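Local atomic coordinates of SusD-like protein BACOVA_02651 (Bacteroides ovatus, PDB entry 5E75), a protein that binds polysaccharide at the cell surface and probably captures xyloglucan before its transport into the periplasm for degradation. Residues A[121-124]-A[125-128]; A[33-37]-A[38-42]; A[496-499]-A[500-503]; A[136-139]-A[140-143]. All coordinates share one frame; numbering follows the deposited sequence.

Contact 1: A[121-124]-A[125-128]. With EDO (1,2-ethanediol), chain C.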
loop_
_atom_site.group_PDB
_atom_site.type_symbol
_atom_site.label_atom_id
_atom_site.label_comp_id
_atom_site.label_asym_id
_atom_site.label_seq_id
_atom_site.Cartn_x
_atom_site.Cartn_y
_atom_site.Cartn_z
ATOM N N TYR A 121 2.440 -0.293 -12.868
ATOM C CA TYR A 121 2.209 0.988 -13.523
ATOM C C TYR A 121 1.258 1.865 -12.716
ATOM O O TYR A 121 1.424 3.074 -12.689
ATOM C CB TYR A 121 1.741 0.827 -14.981
ATOM C CG TYR A 121 2.874 0.640 -15.952
ATOM C CD1 TYR A 121 3.841 1.613 -16.106
ATOM C CD2 TYR A 121 3.006 -0.522 -16.704
ATOM C CE1 TYR A 121 4.898 1.457 -16.976
ATOM C CE2 TYR A 121 4.061 -0.682 -17.586
ATOM C CZ TYR A 121 5.006 0.304 -17.725
ATOM O OH TYR A 121 6.069 0.132 -18.602
ATOM N N PHE A 122 0.276 1.277 -12.039
ATOM C CA PHE A 122 -0.654 2.080 -11.241
ATOM C C PHE A 122 0.045 2.691 -10.034
ATOM O O PHE A 122 -0.233 3.849 -9.669
ATOM C CB PHE A 122 -1.873 1.239 -10.846
ATOM C CG PHE A 122 -3.031 2.019 -10.223
ATOM C CD1 PHE A 122 -3.435 3.268 -10.679
ATOM C CD2 PHE A 122 -3.756 1.443 -9.209
ATOM C CE1 PHE A 122 -4.515 3.912 -10.092
ATOM C CE2 PHE A 122 -4.838 2.091 -8.627
ATOM C CZ PHE A 122 -5.207 3.309 -9.071
ATOM N N TYR A 123 0.978 1.974 -9.406
ATOM C CA TYR A 123 1.804 2.596 -8.379
ATOM C C TYR A 123 2.646 3.732 -8.975
ATOM O O TYR A 123 2.686 4.852 -8.442
ATOM C CB TYR A 123 2.727 1.578 -7.723
ATOM C CG TYR A 123 2.075 0.604 -6.752
ATOM C CD1 TYR A 123 1.281 1.039 -5.701
ATOM C CD2 TYR A 123 2.301 -0.765 -6.875
ATOM C CE1 TYR A 123 0.728 0.148 -4.824
ATOM C CE2 TYR A 123 1.753 -1.673 -5.991
ATOM C CZ TYR A 123 0.968 -1.209 -4.954
ATOM O OH TYR A 123 0.393 -2.090 -4.047
ATOM N N MET A 124 3.336 3.460 -10.082
ATOM C CA MET A 124 4.211 4.475 -10.686
ATOM C C MET A 124 3.470 5.744 -11.085
ATOM O O MET A 124 3.990 6.859 -10.941
ATOM C CB MET A 124 4.936 3.919 -11.898
ATOM C CG MET A 124 6.010 2.914 -11.516
ATOM S SD MET A 124 7.271 2.669 -12.776
ATOM C CE MET A 124 6.475 1.419 -13.710
ATOM N N LEU A 125 2.240 5.579 -11.565
ATOM C CA LEU A 125 1.400 6.693 -11.988
ATOM C C LEU A 125 1.136 7.659 -10.825
ATOM O O LEU A 125 0.959 8.858 -11.043
ATOM C CB LEU A 125 0.092 6.136 -12.527
ATOM C CG LEU A 125 -0.976 7.122 -13.014
ATOM C CD1 LEU A 125 -0.457 8.015 -14.141
ATOM C CD2 LEU A 125 -2.189 6.375 -13.485
ATOM N N ARG A 126 1.106 7.130 -9.606
ATOM C CA ARG A 126 0.810 7.906 -8.406
ATOM C C ARG A 126 2.088 8.176 -7.582
ATOM O O ARG A 126 1.983 8.409 -6.362
ATOM C CB ARG A 126 -0.274 7.155 -7.560
ATOM C CG ARG A 126 -1.679 6.828 -8.312
ATOM C CD ARG A 126 -2.628 5.814 -7.548
ATOM N NE ARG A 126 -2.075 4.474 -7.486
ATOM C CZ ARG A 126 -2.474 3.532 -6.662
ATOM N NH1 ARG A 126 -3.440 3.776 -5.773
ATOM N NH2 ARG A 126 -1.857 2.361 -6.652
ATOM N N ILE A 127 3.270 8.083 -8.223
ATOM C CA ILE A 127 4.577 8.498 -7.686
ATOM C C ILE A 127 5.218 9.531 -8.610
ATOM O O ILE A 127 5.523 10.649 -8.184
ATOM C CB ILE A 127 5.571 7.297 -7.529
ATOM C CG1 ILE A 127 5.054 6.306 -6.506
ATOM C CG2 ILE A 127 6.990 7.793 -7.135
ATOM C CD1 ILE A 127 5.739 4.929 -6.569
ATOM N N TRP A 128 5.395 9.166 -9.878
ATOM C CA TRP A 128 6.026 10.022 -10.885
ATOM C C TRP A 128 5.039 10.652 -11.873
ATOM O O TRP A 128 5.318 11.727 -12.409
ATOM C CB TRP A 128 7.073 9.234 -11.694
ATOM C CG TRP A 128 8.261 8.849 -10.870
ATOM C CD1 TRP A 128 9.281 9.670 -10.500
ATOM C CD2 TRP A 128 8.539 7.571 -10.286
ATOM N NE1 TRP A 128 10.181 8.987 -9.710
ATOM C CE2 TRP A 128 9.756 7.691 -9.578
ATOM C CE3 TRP A 128 7.882 6.336 -10.292
ATOM C CZ2 TRP A 128 10.312 6.636 -8.865
ATOM C CZ3 TRP A 128 8.450 5.283 -9.603
ATOM C CH2 TRP A 128 9.654 5.439 -8.897
HETATM C C1 EDO C . -3.329 -1.013 -6.631
HETATM O O1 EDO C . -3.420 -0.009 -5.623
HETATM C C2 EDO C . -1.879 -1.421 -6.858
HETATM O O2 EDO C . -1.238 -0.551 -7.794
#
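L125 N reaches back to Y121 O at 2.9 Å, and R126 N to Y123 O, as the chain runs off the last turn of helix 103-125. The next two amides turn in on one acceptor: I127 N and W128 N both donate to M124 O, W128 N at 2.9 Å and nearly along the C=O axis, I127 N from above the carbonyl plane. This sharing is characteristic of a fraying helix C-terminus, here turning toward helix 137-142.

R126 carries the side-chain contact. Its chain bends at chi3 (-67°), which folds the guanidinium back onto F122, flat against one face of the ring with the planes only 6° apart. R126 CZ stands 3.5 Å from the F122 ring centroid, a cation-pi stack. R126 NE donates to F122 O at 2.9 Å, straight (166°) and within the guanidinium plane, although it meets that carbonyl from above. R126 NH2 binds ethanediol O1 at 3.0 Å; the diol, probably from the crystallisation liquor, also lies over a face of Y123. M124 CG meets the edge of the W128 ring, 3.9 Å from CZ3, with SD in a looser Met-aromatic contact.

Helix 421-431 packs on R126 through Y423, D424 and T427. A leucine in place of R126 would probably leave F122 O without this side-chain donor and the F122 face without its cation. The buried guanidinium is thus served at edge and face: NE finds the F122 carbonyl, NH2 a diol oxygen where water might otherwise sit, and its charge lies over the pi face of F122, which would probably help to offset it.

Contact 2: A[33-37]-A[38-42]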
loop_
_atom_site.group_PDB
_atom_site.type_symbol
_atom_site.label_atom_id
_atom_site.label_comp_id
_atom_site.label_asym_id
_atom_site.label_seq_id
_atom_site.Cartn_x
_atom_site.Cartn_y
_atom_site.Cartn_z
ATOM N N PHE A 33 10.772 -7.509 -5.240
ATOM C CA PHE A 33 11.759 -7.452 -4.170
ATOM C C PHE A 33 12.461 -6.087 -4.051
ATOM O O PHE A 33 12.625 -5.582 -2.934
ATOM C CB PHE A 33 12.789 -8.584 -4.335
ATOM C CG PHE A 33 13.806 -8.631 -3.232
ATOM C CD1 PHE A 33 13.540 -9.295 -2.040
ATOM C CD2 PHE A 33 15.021 -8.002 -3.387
ATOM C CE1 PHE A 33 14.473 -9.316 -1.023
ATOM C CE2 PHE A 33 15.958 -8.022 -2.362
ATOM C CZ PHE A 33 15.678 -8.683 -1.188
ATOM N N ASP A 34 12.870 -5.473 -5.157
ATOM C CA ASP A 34 13.638 -4.228 -5.072
ATOM C C ASP A 34 12.792 -3.117 -4.468
ATOM O O ASP A 34 13.329 -2.183 -3.892
ATOM C CB ASP A 34 14.182 -3.748 -6.430
ATOM C CG ASP A 34 15.375 -4.536 -6.908
ATOM O OD1 ASP A 34 15.840 -5.430 -6.174
ATOM O OD2 ASP A 34 15.850 -4.234 -8.030
ATOM N N TYR A 35 11.475 -3.197 -4.638
ATOM C CA TYR A 35 10.560 -2.221 -4.036
ATOM C C TYR A 35 10.295 -2.552 -2.573
ATOM O O TYR A 35 10.459 -1.690 -1.708
ATOM C CB TYR A 35 9.255 -2.203 -4.834
ATOM C CG TYR A 35 8.099 -1.413 -4.242
ATOM C CD1 TYR A 35 8.219 -0.057 -3.967
ATOM C CD2 TYR A 35 6.870 -2.021 -4.005
ATOM C CE1 TYR A 35 7.147 0.666 -3.461
ATOM C CE2 TYR A 35 5.802 -1.299 -3.486
ATOM C CZ TYR A 35 5.952 0.040 -3.226
ATOM O OH TYR A 35 4.898 0.790 -2.718
ATOM N N ASN A 36 9.916 -3.793 -2.298
ATOM C CA ASN A 36 9.603 -4.202 -0.936
ATOM C C ASN A 36 10.782 -4.103 0.010
ATOM O O ASN A 36 10.589 -3.904 1.205
ATOM C CB ASN A 36 9.035 -5.629 -0.905
ATOM C CG ASN A 36 8.383 -5.958 0.409
ATOM O OD1 ASN A 36 7.240 -5.533 0.658
ATOM N ND2 ASN A 36 9.089 -6.680 1.279
ATOM N N GLN A 37 12.005 -4.204 -0.496
ATOM C CA GLN A 37 13.131 -4.323 0.416
ATOM C C GLN A 37 13.434 -3.031 1.158
ATOM O O GLN A 37 14.144 -3.049 2.162
ATOM C CB GLN A 37 14.383 -4.828 -0.302
ATOM C CG GLN A 37 15.048 -3.844 -1.227
ATOM C CD GLN A 37 16.469 -4.249 -1.567
ATOM O OE1 GLN A 37 16.744 -4.751 -2.655
ATOM N NE2 GLN A 37 17.377 -4.041 -0.627
ATOM N N ARG A 38 12.923 -1.909 0.674
ATOM C CA ARG A 38 13.219 -0.637 1.320
ATOM C C ARG A 38 12.181 0.441 1.043
ATOM O O ARG A 38 11.506 0.892 1.973
ATOM C CB ARG A 38 14.608 -0.152 0.886
ATOM C CG ARG A 38 15.163 1.019 1.692
ATOM C CD ARG A 38 16.691 0.958 1.749
ATOM N NE ARG A 38 17.166 -0.167 2.557
ATOM C CZ ARG A 38 17.368 -0.128 3.873
ATOM N NH1 ARG A 38 17.139 0.984 4.564
ATOM N NH2 ARG A 38 17.803 -1.213 4.505
ATOM N N SER A 39 12.068 0.846 -0.219
ATOM C CA SER A 39 11.348 2.059 -0.579
ATOM C C SER A 39 9.833 2.013 -0.340
ATOM O O SER A 39 9.210 3.055 -0.224
ATOM C CB SER A 39 11.631 2.433 -2.031
ATOM O OG SER A 39 11.167 1.434 -2.923
ATOM N N ILE A 40 9.260 0.818 -0.289
ATOM C CA ILE A 40 7.839 0.671 -0.018
ATOM C C ILE A 40 7.445 1.441 1.250
ATOM O O ILE A 40 6.360 2.043 1.300
ATOM C CB ILE A 40 7.459 -0.821 0.066
ATOM C CG1 ILE A 40 5.947 -0.983 0.175
ATOM C CG2 ILE A 40 8.181 -1.519 1.231
ATOM C CD1 ILE A 40 5.464 -2.440 -0.043
ATOM N N VAL A 41 8.320 1.458 2.252
ATOM C CA VAL A 41 7.990 2.071 3.545
ATOM C C VAL A 41 7.905 3.610 3.467
ATOM O O VAL A 41 6.867 4.176 3.784
ATOM C CB VAL A 41 8.971 1.584 4.634
ATOM C CG1 VAL A 41 8.750 2.296 5.969
ATOM C CG2 VAL A 41 8.857 0.073 4.812
ATOM N N PRO A 42 8.982 4.288 3.025
ATOM C CA PRO A 42 8.878 5.754 2.966
ATOM C C PRO A 42 7.929 6.250 1.882
ATOM O O PRO A 42 7.297 7.277 2.080
ATOM C CB PRO A 42 10.316 6.200 2.675
ATOM C CG PRO A 42 10.973 4.984 2.070
ATOM C CD PRO A 42 10.369 3.834 2.803
HETATM O O HOH W 1 13.540 0.035 -2.663
#
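The ring of Y35 lies across I40, covering its branch point with one face: I40 CB sits 3.8 Å from the ring centroid, 15° off the normal, in a CH-pi contact. The two residues face each other across a tight turn between short helices 33-36 and 40-46, in which Y35 O accepts from I40 N at 3.1 Å, five residues on, a bond of the pi-turn type. R38, with phi -157°, takes the chain out of helical geometry between them, and its amide adds a weak bond to the same oxygen.

Y35 and I40 meet at about a right angle. CG of Y35 is turned anti to the backbone N (chi1 171°), which sends the ring forward over the turn, where CZ comes within 3.6 Å of I40 CG1. I40 CD1 continues past the ring to N36 OD1 at 3.6 Å, the two side chains running side by side; that oxygen is itself bonded to T355. S39 OG stands oblique to the ring, 3.5 Å from Y35 CD1, and binds Y35 O weakly.

At the far end of the ring, Y35 OH is hydrogen-bonded to Y423 OH of helix 421-431, while F79 of helix 70-95 packs against the ring. An alanine at Y35 is likely to open a gap over I40 and to deprive Y423 OH of this hydroxyl partner. The outer flank of the turn, where R38 pairs with Y57, is less enclosed than the ring side. Beside the Y35 backbone a water lies unusually close to D34 O and accepts from S39 N at 3.0 Å.

Contact 3: A[496-499]-A[500-503]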
loop_
_atom_site.group_PDB
_atom_site.type_symbol
_atom_site.label_atom_id
_atom_site.label_comp_id
_atom_site.label_asym_id
_atom_site.label_seq_id
_atom_site.Cartn_x
_atom_site.Cartn_y
_atom_site.Cartn_z
ATOM N N PRO A 496 10.641 13.342 -8.100
ATOM C CA PRO A 496 11.513 13.486 -9.265
ATOM C C PRO A 496 11.947 12.129 -9.799
ATOM O O PRO A 496 11.966 11.141 -9.060
ATOM C CB PRO A 496 12.712 14.262 -8.715
ATOM C CG PRO A 496 12.732 13.973 -7.276
ATOM C CD PRO A 496 11.305 13.728 -6.849
ATOM N N TYR A 497 12.275 12.075 -11.088
ATOM C CA TYR A 497 12.848 10.860 -11.670
ATOM C C TYR A 497 14.216 10.639 -11.034
ATOM O O TYR A 497 14.899 11.601 -10.690
ATOM C CB TYR A 497 12.924 10.973 -13.202
ATOM C CG TYR A 497 11.550 11.110 -13.814
ATOM C CD1 TYR A 497 10.679 10.032 -13.849
ATOM C CD2 TYR A 497 11.107 12.325 -14.292
ATOM C CE1 TYR A 497 9.403 10.155 -14.380
ATOM C CE2 TYR A 497 9.836 12.465 -14.813
ATOM C CZ TYR A 497 8.986 11.382 -14.841
ATOM O OH TYR A 497 7.722 11.555 -15.348
ATOM N N PRO A 498 14.610 9.375 -10.840
ATOM C CA PRO A 498 15.874 9.133 -10.137
ATOM C C PRO A 498 17.055 9.637 -10.955
ATOM O O PRO A 498 17.106 9.386 -12.153
ATOM C CB PRO A 498 15.924 7.601 -10.013
ATOM C CG PRO A 498 14.519 7.121 -10.276
ATOM C CD PRO A 498 13.927 8.122 -11.213
ATOM N N GLU A 499 17.986 10.334 -10.320
ATOM C CA GLU A 499 19.060 11.015 -11.037
ATOM C C GLU A 499 19.874 10.073 -11.912
ATOM O O GLU A 499 20.180 10.417 -13.050
ATOM C CB GLU A 499 19.987 11.768 -10.073
ATOM C CG GLU A 499 21.158 12.449 -10.790
ATOM C CD GLU A 499 21.925 13.418 -9.914
ATOM O OE1 GLU A 499 21.293 14.297 -9.294
ATOM O OE2 GLU A 499 23.166 13.304 -9.854
ATOM N N SER A 500 20.192 8.885 -11.408
ATOM C CA SER A 500 21.005 7.949 -12.176
ATOM C C SER A 500 20.285 7.512 -13.453
ATOM O O SER A 500 20.915 7.312 -14.494
ATOM C CB SER A 500 21.376 6.734 -11.321
ATOM O OG SER A 500 20.220 6.070 -10.836
ATOM N N ASP A 501 18.965 7.372 -13.376
ATOM C CA ASP A 501 18.174 6.994 -14.535
ATOM C C ASP A 501 18.061 8.138 -15.532
ATOM O O ASP A 501 18.059 7.903 -16.740
ATOM C CB ASP A 501 16.801 6.477 -14.102
ATOM C CG ASP A 501 16.894 5.140 -13.382
ATOM O OD1 ASP A 501 17.241 4.143 -14.043
ATOM O OD2 ASP A 501 16.648 5.079 -12.162
ATOM N N VAL A 502 17.986 9.374 -15.044
ATOM C CA VAL A 502 17.942 10.540 -15.929
ATOM C C VAL A 502 19.270 10.699 -16.688
ATOM O O VAL A 502 19.282 11.102 -17.852
ATOM C CB VAL A 502 17.605 11.839 -15.149
ATOM C CG1 VAL A 502 17.621 13.048 -16.072
ATOM C CG2 VAL A 502 16.240 11.707 -14.471
ATOM N N ILE A 503 20.384 10.393 -16.028
ATOM C CA ILE A 503 21.686 10.443 -16.693
ATOM C C ILE A 503 21.727 9.447 -17.855
ATOM O O ILE A 503 22.199 9.780 -18.947
ATOM C CB ILE A 503 22.836 10.197 -15.687
ATOM C CG1 ILE A 503 22.975 11.408 -14.756
ATOM C CG2 ILE A 503 24.163 9.930 -16.413
ATOM C CD1 ILE A 503 23.831 11.151 -13.539
#
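V502 N donates to P498 O at 3.0 Å with an N-H...O angle of 155°, nearly in line with the carbonyl, the first of the backbone bonds that build helix 499-504. I503 N repeats the step to E499 O at 3.0 Å. D501 N also leans on P498 O, but the bond is weak, bent to 122°. P498 O is therefore gripped by two amides, one well aligned and one poorly.

Apolar contacts form the second group. Y497 CB touches V502 CG2 at 3.6 Å across the start of the helix. V502 is turned so that CG2 lies beside its own backbone N, which also brings this methyl to 3.4 Å from P498 O. Farther round, E499 CG and I503 CD1 approach to 4.0 Å at a slant, a thinner contact on the outer side. The Y497 ring leads away from the helix, and its hydroxyl is bonded to P130 O.

The third kind is van der Waals contact of a carboxylate oxygen with the saturated proline ring. D501 OD2 rests against P498, 3.4 Å from CB and 3.5 Å from CG, while W76 of helix 70-95 packs on both residues. The carboxylates of E499 and D501, in the first and third positions after the cap, would probably be favoured by the positive end of the helix.

P498, at the N-cap, has no side-chain oxygen of its own to offer the first amides; E499 has a backbone bond with A67. The meeting of Y497, just before the cap, with V502, four residues after it, has the N'-to-N4 spacing of a hydrophobic staple, though only CB of Y497 makes it.

Contact 4: A[136-139]-A[140-143]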
loop_
_atom_site.group_PDB
_atom_site.type_symbol
_atom_site.label_atom_id
_atom_site.label_comp_id
_atom_site.label_asym_id
_atom_site.label_seq_id
_atom_site.Cartn_x
_atom_site.Cartn_y
_atom_site.Cartn_z
ATOM N N ASP A 136 7.618 -4.611 -24.922
ATOM C CA ASP A 136 8.667 -5.389 -25.597
ATOM C C ASP A 136 10.000 -5.082 -24.933
ATOM O O ASP A 136 10.591 -4.028 -25.163
ATOM C CB ASP A 136 8.720 -5.008 -27.084
ATOM C CG ASP A 136 9.699 -5.856 -27.884
ATOM O OD1 ASP A 136 10.505 -6.583 -27.281
ATOM O OD2 ASP A 136 9.638 -5.798 -29.132
ATOM N N ASN A 137 10.471 -6.009 -24.112
ATOM C CA ASN A 137 11.742 -5.827 -23.423
ATOM C C ASN A 137 12.900 -5.596 -24.392
ATOM O O ASN A 137 13.836 -4.889 -24.058
ATOM C CB ASN A 137 12.085 -7.030 -22.555
ATOM C CG ASN A 137 11.204 -7.153 -21.333
ATOM O OD1 ASN A 137 10.529 -6.200 -20.929
ATOM N ND2 ASN A 137 11.232 -8.319 -20.713
ATOM N N GLN A 138 12.833 -6.186 -25.584
ATOM C CA GLN A 138 13.931 -6.056 -26.537
ATOM C C GLN A 138 14.080 -4.630 -27.038
ATOM O O GLN A 138 15.195 -4.181 -27.309
ATOM C CB GLN A 138 13.746 -6.998 -27.724
ATOM C CG GLN A 138 14.930 -6.967 -28.716
ATOM C CD GLN A 138 16.259 -7.318 -28.057
ATOM O OE1 GLN A 138 17.305 -6.697 -28.311
ATOM N NE2 GLN A 138 16.220 -8.285 -27.194
ATOM N N LYS A 139 12.966 -3.910 -27.166
ATOM C CA LYS A 139 13.039 -2.512 -27.564
ATOM C C LYS A 139 13.857 -1.711 -26.569
ATOM O O LYS A 139 14.631 -0.844 -26.955
ATOM C CB LYS A 139 11.639 -1.910 -27.735
ATOM C CG LYS A 139 10.933 -2.408 -28.969
ATOM C CD LYS A 139 9.664 -1.619 -29.266
ATOM C CE LYS A 139 9.094 -2.022 -30.616
ATOM N NZ LYS A 139 7.867 -1.253 -30.992
ATOM N N LEU A 140 13.699 -2.020 -25.281
ATOM C CA LEU A 140 14.431 -1.344 -24.216
ATOM C C LEU A 140 15.917 -1.652 -24.246
ATOM O O LEU A 140 16.757 -0.823 -23.933
ATOM C CB LEU A 140 13.897 -1.800 -22.857
ATOM C CG LEU A 140 13.156 -0.859 -21.919
ATOM C CD1 LEU A 140 13.272 -1.469 -20.519
ATOM C CD2 LEU A 140 13.675 0.572 -21.952
ATOM N N VAL A 141 16.241 -2.882 -24.607
ATOM C CA VAL A 141 17.626 -3.306 -24.670
ATOM C C VAL A 141 18.314 -2.605 -25.840
ATOM O O VAL A 141 19.431 -2.104 -25.712
ATOM C CB VAL A 141 17.716 -4.837 -24.820
ATOM C CG1 VAL A 141 19.157 -5.285 -25.038
ATOM C CG2 VAL A 141 17.120 -5.524 -23.609
ATOM N N ASP A 142 17.640 -2.573 -26.984
ATOM C CA ASP A 142 18.211 -1.986 -28.193
ATOM C C ASP A 142 18.362 -0.469 -28.104
ATOM O O ASP A 142 19.334 0.088 -28.611
ATOM C CB ASP A 142 17.363 -2.355 -29.411
ATOM C CG ASP A 142 17.576 -3.801 -29.866
ATOM O OD1 ASP A 142 18.665 -4.350 -29.614
ATOM O OD2 ASP A 142 16.648 -4.369 -30.454
ATOM N N ASN A 143 17.407 0.213 -27.480
ATOM C CA ASN A 143 17.609 1.633 -27.225
ATOM C C ASN A 143 16.923 2.051 -25.945
ATOM O O ASN A 143 15.703 2.240 -25.925
ATOM C CB ASN A 143 17.115 2.500 -28.371
ATOM C CG ASN A 143 17.466 3.975 -28.177
ATOM O OD1 ASN A 143 18.242 4.352 -27.276
ATOM N ND2 ASN A 143 16.900 4.821 -29.032
#
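D142 N donates to Q138 O at 2.9 Å, V141 N to N137 O at 3.2 Å and N143 N to K139 O at 3.0 Å, so that the short helix 137-142 is held by successive i to i+4 bonds, the last being the straightest at 165°. L140 N adds a weak bond to N137 O. N143 then leaves helical geometry.

At the start, D136 is the N-cap. Its CG stands anti to the backbone N (chi1 -175°), which swings the carboxylate forward over the first turn, and OD1 accepts from Q138 N at 2.9 Å, met from above the carboxylate plane: an Asx turn. D136 O adds a weak bond from K139 N.

Between the two halves, side chains mostly touch backbone oxygens. V141 CG2, placed beside its own amide, packs 3.4 Å from N137 O, and L140 CB meets that oxygen at 3.3 Å from another side. D142 turns back toward Q138, with CB 3.5 Å from Q138 O and OD2 3.6 Å from Q138 CG.

N137 joins the helix to helix 70-95, its amide bonded to N87 and T84. Beyond the far end, R146 binds N143 O and, weakly, K139 O.

Charge is laid out favourably at the two ends: the D136 carboxylate caps the Q138 amide at the N-terminus, and the R146 guanidinium would probably offset the negative carbonyl end, at N143 O and K139 O. With several side chains at the surface, the helix probably relies mainly on its backbone bonds and these end partners.

In the fold
Contacts 1 and 3 touch directly: W128 NE1 bonds P496 O at 2.9 Å, and the W128 and Y497 rings lie nearly parallel, CD1 to CD1 3.6 Å, tying the loop after helix 103-125 to the approach of helix 499-504. Contacts 1 and 2, their centres 14 Å apart, do not touch but share neighbours: Y423 meets both Y123 and Y35, and F79 meets both M124 and Y35. Contact 4 lies farther out, centre 21 Å from that of contact 1. All four contacts have partners on helix 70-95. A magnesium ion lies about 10 Å from the L125 side chain; no xyloglucan is bound at any of the four.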